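Local coordinates for protein nucleoporin nup120 (Schizosaccharomyces pombe, PDB 4GQ2) that serves as a structural component of the nuclear pore complex, the assembly through which transport factors and their cargo cross the nuclear envelope, at residues Asp88-Lys100 / Ser666-Val678. Residues are numbered along the deposited sequence; the frame is centred on the assembly and turned at random.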
loop_
_atom_site.group_PDB
_atom_site.type_symbol
_atom_site.label_atom_id
_atom_site.label_comp_id
_atom_site.label_asym_id
_atom_site.label_seq_id
_atom_site.Cartn_x
_atom_site.Cartn_y
_atom_site.Cartn_z
ATOM N N ASP A 88 -1.985 -15.163 17.191
ATOM C CA ASP A 88 -1.271 -16.265 16.549
ATOM C C ASP A 88 -0.151 -15.699 15.669
ATOM O O ASP A 88 -0.402 -14.923 14.746
ATOM C CB ASP A 88 -2.234 -17.125 15.724
ATOM C CG ASP A 88 -1.555 -18.338 15.086
ATOM O OD1 ASP A 88 -0.310 -18.390 15.052
ATOM O OD2 ASP A 88 -2.266 -19.248 14.610
ATOM N N VAL A 89 1.086 -16.089 15.961
ATOM C CA VAL A 89 2.239 -15.576 15.225
ATOM C C VAL A 89 3.008 -16.698 14.537
ATOM O O VAL A 89 4.194 -16.543 14.229
ATOM C CB VAL A 89 3.180 -14.747 16.130
ATOM C CG1 VAL A 89 2.458 -13.525 16.680
ATOM C CG2 VAL A 89 3.726 -15.597 17.275
ATOM N N SER A 90 2.321 -17.818 14.292
ATOM C CA SER A 90 2.921 -18.990 13.643
ATOM C C SER A 90 3.464 -18.636 12.271
ATOM O O SER A 90 2.788 -17.971 11.492
ATOM C CB SER A 90 1.896 -20.114 13.481
ATOM O OG SER A 90 1.161 -20.314 14.672
ATOM N N LEU A 91 4.682 -19.092 11.990
ATOM C CA LEU A 91 5.343 -18.879 10.699
ATOM C C LEU A 91 5.212 -20.089 9.779
ATOM O O LEU A 91 5.202 -19.944 8.554
ATOM C CB LEU A 91 6.826 -18.535 10.903
ATOM C CG LEU A 91 7.290 -17.074 10.807
ATOM C CD1 LEU A 91 6.185 -16.102 11.163
ATOM C CD2 LEU A 91 8.517 -16.820 11.674
ATOM N N ASN A 92 5.116 -21.277 10.380
ATOM C CA ASN A 92 4.963 -22.529 9.635
ATOM C C ASN A 92 3.560 -22.690 9.071
ATOM O O ASN A 92 2.601 -22.118 9.594
ATOM C CB ASN A 92 5.290 -23.734 10.523
ATOM C CG ASN A 92 6.756 -23.803 10.907
ATOM O OD1 ASN A 92 7.646 -23.603 10.076
ATOM N ND2 ASN A 92 7.016 -24.093 12.179
ATOM N N SER A 93 3.447 -23.458 7.996
ATOM C CA SER A 93 2.138 -23.792 7.442
ATOM C C SER A 93 1.498 -24.907 8.264
ATOM O O SER A 93 2.191 -25.811 8.738
ATOM C CB SER A 93 2.244 -24.198 5.964
ATOM O OG SER A 93 3.391 -24.992 5.711
ATOM N N LYS A 94 0.185 -24.831 8.448
ATOM C CA LYS A 94 -0.545 -25.890 9.135
ATOM C C LYS A 94 -1.491 -26.638 8.200
ATOM O O LYS A 94 -1.629 -26.292 7.026
ATOM C CB LYS A 94 -1.301 -25.340 10.352
ATOM C CG LYS A 94 -0.565 -25.523 11.674
ATOM C CD LYS A 94 0.280 -24.311 12.055
ATOM C CE LYS A 94 -0.349 -23.507 13.188
ATOM N NZ LYS A 94 -1.674 -22.918 12.843
ATOM N N LYS A 95 -2.113 -27.686 8.732
ATOM C CA LYS A 95 -3.213 -28.368 8.069
ATOM C C LYS A 95 -4.531 -27.722 8.500
ATOM O O LYS A 95 -5.585 -28.365 8.467
ATOM C CB LYS A 95 -3.234 -29.848 8.465
ATOM C CG LYS A 95 -2.273 -30.751 7.709
ATOM C CD LYS A 95 -2.533 -32.212 8.062
ATOM C CE LYS A 95 -1.711 -33.167 7.207
ATOM N NZ LYS A 95 -0.277 -33.222 7.606
ATOM N N GLU A 96 -4.471 -26.452 8.902
ATOM C CA GLU A 96 -5.576 -25.824 9.635
ATOM C C GLU A 96 -6.129 -24.554 8.975
ATOM O O GLU A 96 -5.440 -23.925 8.173
ATOM C CB GLU A 96 -5.145 -25.535 11.081
ATOM C CG GLU A 96 -4.712 -26.770 11.865
ATOM C CD GLU A 96 -4.923 -26.638 13.364
ATOM O OE1 GLU A 96 -6.023 -26.211 13.781
ATOM O OE2 GLU A 96 -3.993 -26.978 14.130
ATOM N N PRO A 97 -7.381 -24.171 9.317
ATOM C CA PRO A 97 -7.937 -22.905 8.820
ATOM C C PRO A 97 -7.128 -21.722 9.342
ATOM O O PRO A 97 -6.551 -21.798 10.433
ATOM C CB PRO A 97 -9.349 -22.865 9.423
ATOM C CG PRO A 97 -9.637 -24.257 9.880
ATOM C CD PRO A 97 -8.308 -24.847 10.243
ATOM N N LEU A 98 -7.089 -20.644 8.564
ATOM C CA LEU A 98 -6.307 -19.464 8.909
ATOM C C LEU A 98 -6.763 -18.816 10.207
ATOM O O LEU A 98 -7.949 -18.843 10.545
ATOM C CB LEU A 98 -6.377 -18.433 7.788
ATOM C CG LEU A 98 -5.923 -18.870 6.396
ATOM C CD1 LEU A 98 -6.177 -17.738 5.416
ATOM C CD2 LEU A 98 -4.461 -19.293 6.373
ATOM N N SER A 99 -5.808 -18.236 10.929
ATOM C CA SER A 99 -6.115 -17.429 12.103
ATOM C C SER A 99 -6.596 -16.056 11.653
ATOM O O SER A 99 -5.802 -15.213 11.251
ATOM C CB SER A 99 -4.884 -17.292 12.998
ATOM O OG SER A 99 -4.416 -18.559 13.416
ATOM N N LYS A 100 -7.904 -15.842 11.702
ATOM C CA LYS A 100 -8.498 -14.582 11.265
ATOM C C LYS A 100 -8.948 -13.754 12.455
ATOM O O LYS A 100 -9.533 -12.678 12.296
ATOM C CB LYS A 100 -9.687 -14.849 10.340
ATOM C CG LYS A 100 -9.332 -15.409 8.970
ATOM C CD LYS A 100 -10.565 -16.031 8.329
ATOM C CE LYS A 100 -10.418 -16.189 6.824
ATOM N NZ LYS A 100 -11.607 -16.864 6.224
ATOM N N SER A 666 6.362 -23.957 -2.200
ATOM C CA SER A 666 5.645 -24.799 -1.254
ATOM C C SER A 666 4.183 -25.048 -1.558
ATOM O O SER A 666 3.529 -24.278 -2.266
ATOM C CB SER A 666 5.769 -24.244 0.162
ATOM O OG SER A 666 4.872 -24.913 1.037
ATOM N N ALA A 667 3.703 -26.156 -0.997
ATOM C CA ALA A 667 2.292 -26.485 -0.892
ATOM C C ALA A 667 2.018 -26.917 0.556
ATOM O O ALA A 667 2.704 -27.790 1.089
ATOM C CB ALA A 667 1.932 -27.595 -1.868
ATOM N N GLN A 668 1.027 -26.303 1.201
ATOM C CA GLN A 668 0.191 -25.290 0.568
ATOM C C GLN A 668 0.219 -23.936 1.281
ATOM O O GLN A 668 1.114 -23.131 1.039
ATOM C CB GLN A 668 -1.250 -25.793 0.402
ATOM C CG GLN A 668 -1.461 -26.705 -0.796
ATOM C CD GLN A 668 -2.920 -26.827 -1.193
ATOM O OE1 GLN A 668 -3.768 -27.212 -0.387
ATOM N NE2 GLN A 668 -3.219 -26.506 -2.448
ATOM N N SER A 669 -0.753 -23.709 2.165
ATOM C CA SER A 669 -1.088 -22.369 2.641
ATOM C C SER A 669 -0.118 -21.793 3.669
ATOM O O SER A 669 0.191 -22.445 4.662
ATOM C CB SER A 669 -2.516 -22.337 3.196
ATOM O OG SER A 669 -2.944 -21.003 3.430
ATOM N N PRO A 670 0.361 -20.557 3.426
ATOM C CA PRO A 670 1.096 -19.814 4.442
ATOM C C PRO A 670 0.125 -19.219 5.448
ATOM O O PRO A 670 -1.056 -19.063 5.141
ATOM C CB PRO A 670 1.756 -18.695 3.642
ATOM C CG PRO A 670 0.834 -18.464 2.489
ATOM C CD PRO A 670 0.252 -19.805 2.157
ATOM N N SER A 671 0.611 -18.892 6.642
ATOM C CA SER A 671 -0.206 -18.157 7.595
ATOM C C SER A 671 -0.309 -16.712 7.123
ATOM O O SER A 671 0.561 -16.227 6.389
ATOM C CB SER A 671 0.429 -18.187 8.979
ATOM O OG SER A 671 1.541 -17.307 9.028
ATOM N N LEU A 672 -1.356 -16.017 7.552
ATOM C CA LEU A 672 -1.474 -14.594 7.261
ATOM C C LEU A 672 -0.275 -13.827 7.813
ATOM O O LEU A 672 0.299 -12.983 7.122
ATOM C CB LEU A 672 -2.784 -14.030 7.806
ATOM C CG LEU A 672 -4.031 -14.514 7.054
ATOM C CD1 LEU A 672 -5.288 -14.144 7.836
ATOM C CD2 LEU A 672 -4.067 -14.006 5.603
ATOM N N PHE A 673 0.119 -14.153 9.043
ATOM C CA PHE A 673 1.249 -13.497 9.687
ATOM C C PHE A 673 2.541 -13.629 8.883
ATOM O O PHE A 673 3.346 -12.686 8.829
ATOM C CB PHE A 673 1.436 -13.993 11.124
ATOM C CG PHE A 673 2.577 -13.330 11.847
ATOM C CD1 PHE A 673 2.507 -11.988 12.209
ATOM C CD2 PHE A 673 3.722 -14.040 12.150
ATOM C CE1 PHE A 673 3.560 -11.380 12.871
ATOM C CE2 PHE A 673 4.781 -13.436 12.806
ATOM C CZ PHE A 673 4.701 -12.104 13.167
ATOM N N LEU A 674 2.733 -14.785 8.247
ATOM C CA LEU A 674 3.867 -14.966 7.347
ATOM C C LEU A 674 3.827 -13.975 6.174
ATOM O O LEU A 674 4.819 -13.298 5.891
ATOM C CB LEU A 674 3.951 -16.392 6.816
ATOM C CG LEU A 674 5.242 -16.482 5.999
ATOM C CD1 LEU A 674 6.352 -17.210 6.746
ATOM C CD2 LEU A 674 4.988 -17.086 4.635
ATOM N N CYS A 675 2.682 -13.902 5.505
ATOM C CA CYS A 675 2.487 -12.977 4.394
ATOM C C CYS A 675 2.771 -11.538 4.806
ATOM O O CYS A 675 3.465 -10.813 4.090
ATOM C CB CYS A 675 1.067 -13.093 3.830
ATOM S SG CYS A 675 0.693 -14.736 3.191
ATOM N N ALA A 676 2.256 -11.138 5.969
ATOM C CA ALA A 676 2.499 -9.795 6.500
ATOM C C ALA A 676 3.986 -9.549 6.752
ATOM O O ALA A 676 4.507 -8.481 6.439
ATOM C CB ALA A 676 1.703 -9.577 7.771
ATOM N N SER A 677 4.666 -10.550 7.302
ATOM C CA SER A 677 6.083 -10.431 7.638
ATOM C C SER A 677 6.935 -10.286 6.386
ATOM O O SER A 677 7.784 -9.392 6.299
ATOM C CB SER A 677 6.534 -11.649 8.447
ATOM O OG SER A 677 5.838 -11.699 9.685
ATOM N N VAL A 678 6.689 -11.163 5.413
ATOM C CA VAL A 678 7.398 -11.141 4.140
ATOM C C VAL A 678 7.204 -9.806 3.421
ATOM O O VAL A 678 8.186 -9.198 2.962
ATOM C CB VAL A 678 6.970 -12.320 3.239
ATOM C CG1 VAL A 678 7.503 -12.142 1.824
ATOM C CG2 VAL A 678 7.453 -13.640 3.835
#
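Ser671 does two jobs with one hydroxyl: as the N-cap of helix 672-703, OG accepts from Leu674 N at 2.9 Å. The same OG donates to Ser90 O at 2.8 Å, tying the helix start to the propeller loop. With chi1 at 75°, OG lies between its own backbone N and carbonyl carbon, where it meets both partners. With an alanine here, Ser90 O is likely to lose this donor and Leu674 N its capping acceptor. On the loop side, Asp88 closes an Asx turn onto Ser90 N, with OD1 met nearly along its C-O axis, while OD2 takes the hydroxyl of Ser99.

In the first turn of the helix, the Phe673 ring is gripped from several sides. Val89 CB sits over one face in a CH-pi contact, 4.2 Å from the ring centroid, and Leu91 CD1 presses on the edge, 3.4 Å from Phe673 CD2. Ser677 OG lies over the centre of the opposite face and bonds back to Phe673 O. Further along the loop, Leu98 CD2 packs 3.6 Å from Pro670 O, and Leu98 CD1 meets Leu672.

Phe17 stacks with Phe673, and Phe542 of strand 539-544 touches Leu91 and Ser677. The beta-propeller loop between strands 83-88 and 101-106 lies against the start of helix 672-703, while helices 770-777 and 790-803 pack on the same helix.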